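Local coordinates for protein BolA (Coxiella burnetii, PDB 3TR3) that is a stress-induced BolA-family protein that probably acts in iron-sulfur or iron handling, and binds a cobalt ion in this crystal, at the interface of chains A and B. Coordinates in Å, arbitrary orientation; residue numbers count along the deposited sequence, not the author numbering. Chains: chain A/B, BolA.

The interface of chains A and B. Residues chain A 22, 24-25, 79; chain B 11, 22-24.
Two copies of this BolA-family protein meet edge to edge through strand 22-28 of each chain, in a small patch that helps hold together the two chains of the deposited assembly; it is part of an interface that is not an exact two-fold and may reflect crystal packing rather than a biological dimer. No direct polar bond crosses this patch; van der Waals contacts and a bridging water join the chains. Backbone fits against backbone where the CA of A:Ser25 lies 3.3 Å from the carbonyl O of B:Ile24. The CB of A:Ser25 also faces the carbonyl O of B:Val23, at 3.7 Å. In B:Ile24 the gamma-methyl CG2, anti to its own carbonyl carbon and with CB close behind, lies 3.6 Å from the carbonyl O of A:Ile24. The hydroxyl OG of A:Ser25, set between its backbone N and carbonyl carbon (chi1 65°), lies 3.3 Å from water 1, the longest of three water contacts. That water lies 3.0 Å from the side-chain amino group NZ of B:Lys11, whose chain bends at its end (chi4 82°), and 3.2 Å from the phenol OH of A:Tyr79, so it links helix 7-17 of chain B to helix 76-80 and strand 22-28 of chain A. B:Arg22 turns at chi3 and meets A:Tyr79 tip to tip, its NH2 4.1 Å from ring atom CE2, with no stacking. Within chain A, CD1 of A:Ile24 sits over the rim of one tyrosine ring face and probably helps to fix the ring's tilt. The poorly ordered A:Arg22 guanidinium crosses that of B:Arg22 obliquely, probably adding little attraction.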
loop_
_atom_site.group_PDB
_atom_site.type_symbol
_atom_site.label_atom_id
_atom_site.label_comp_id
_atom_site.label_asym_id
_atom_site.label_seq_id
_atom_site.Cartn_x
_atom_site.Cartn_y
_atom_site.Cartn_z
ATOM N N ARG A 22 9.187 -0.918 -9.192
ATOM C CA ARG A 22 8.047 -1.727 -8.749
ATOM C C ARG A 22 7.479 -1.041 -7.533
ATOM O O ARG A 22 8.201 -0.773 -6.576
ATOM C CB ARG A 22 8.514 -3.150 -8.430
ATOM C CG ARG A 22 7.485 -4.043 -7.781
ATOM C CD ARG A 22 8.051 -5.451 -7.415
ATOM N NE ARG A 22 7.247 -6.095 -6.364
ATOM C CZ ARG A 22 7.665 -7.074 -5.559
ATOM N NH1 ARG A 22 8.892 -7.570 -5.666
ATOM N NH2 ARG A 22 6.843 -7.560 -4.634
ATOM N N ILE A 24 5.529 -1.664 -4.506
ATOM C CA ILE A 24 5.067 -2.793 -3.704
ATOM C C ILE A 24 3.940 -2.447 -2.743
ATOM O O ILE A 24 3.172 -3.317 -2.350
ATOM C CB ILE A 24 6.204 -3.432 -2.891
ATOM C CG1 ILE A 24 6.729 -2.445 -1.868
ATOM C CG2 ILE A 24 7.324 -3.843 -3.791
ATOM C CD1 ILE A 24 7.860 -2.971 -1.060
ATOM N N SER A 25 3.844 -1.194 -2.317
ATOM C CA SER A 25 2.651 -0.816 -1.579
ATOM C C SER A 25 2.339 0.652 -1.717
ATOM O O SER A 25 3.188 1.453 -2.110
ATOM C CB SER A 25 2.751 -1.208 -0.098
ATOM O OG SER A 25 3.785 -0.506 0.570
ATOM N N TYR A 79 15.473 -3.889 0.679
ATOM C CA TYR A 79 14.146 -4.200 1.184
ATOM C C TYR A 79 14.114 -5.574 1.844
ATOM O O TYR A 79 13.426 -5.767 2.846
ATOM C CB TYR A 79 13.111 -4.147 0.070
ATOM C CG TYR A 79 11.710 -4.183 0.610
ATOM C CD1 TYR A 79 11.257 -3.180 1.455
ATOM C CD2 TYR A 79 10.842 -5.209 0.292
ATOM C CE1 TYR A 79 9.978 -3.199 1.964
ATOM C CE2 TYR A 79 9.557 -5.227 0.791
ATOM C CZ TYR A 79 9.133 -4.212 1.627
ATOM O OH TYR A 79 7.858 -4.211 2.139
ATOM N N LYS B 11 -2.686 -0.205 7.913
ATOM C CA LYS B 11 -1.618 -1.024 7.357
ATOM C C LYS B 11 -0.709 -1.636 8.419
ATOM O O LYS B 11 -0.386 -2.839 8.346
ATOM C CB LYS B 11 -0.784 -0.229 6.341
ATOM C CG LYS B 11 0.630 -0.742 6.152
ATOM C CD LYS B 11 1.286 -0.086 4.933
ATOM C CE LYS B 11 2.805 -0.218 4.985
ATOM N NZ LYS B 11 3.304 -1.524 4.505
ATOM N N ARG B 22 0.932 -8.682 3.968
ATOM C CA ARG B 22 1.332 -7.381 3.409
ATOM C C ARG B 22 0.085 -6.613 3.004
ATOM O O ARG B 22 -0.724 -7.114 2.185
ATOM C CB ARG B 22 2.277 -7.550 2.205
ATOM C CG ARG B 22 2.763 -6.209 1.582
ATOM C CD ARG B 22 3.873 -6.392 0.531
ATOM N NE ARG B 22 5.056 -7.057 1.087
ATOM C CZ ARG B 22 5.898 -7.804 0.377
ATOM N NH1 ARG B 22 5.683 -7.990 -0.925
ATOM N NH2 ARG B 22 6.952 -8.373 0.967
ATOM N N VAL B 23 -0.105 -5.414 3.585
ATOM C CA VAL B 23 -1.171 -4.530 3.083
ATOM C C VAL B 23 -0.642 -3.684 1.867
ATOM O O VAL B 23 0.040 -2.660 2.036
ATOM C CB VAL B 23 -1.810 -3.658 4.206
ATOM C CG1 VAL B 23 -3.033 -2.909 3.692
ATOM C CG2 VAL B 23 -2.183 -4.515 5.411
ATOM N N ILE B 24 -0.924 -4.155 0.652
ATOM C CA ILE B 24 -0.376 -3.549 -0.546
ATOM C C ILE B 24 -1.134 -2.273 -0.958
ATOM O O ILE B 24 -0.628 -1.458 -1.722
ATOM C CB ILE B 24 -0.278 -4.536 -1.744
ATOM C CG1 ILE B 24 -1.663 -4.965 -2.209
ATOM C CG2 ILE B 24 0.688 -5.709 -1.430
ATOM C CD1 ILE B 24 -1.610 -5.718 -3.498
HETATM O O HOH W 1 5.779 -1.882 2.763
#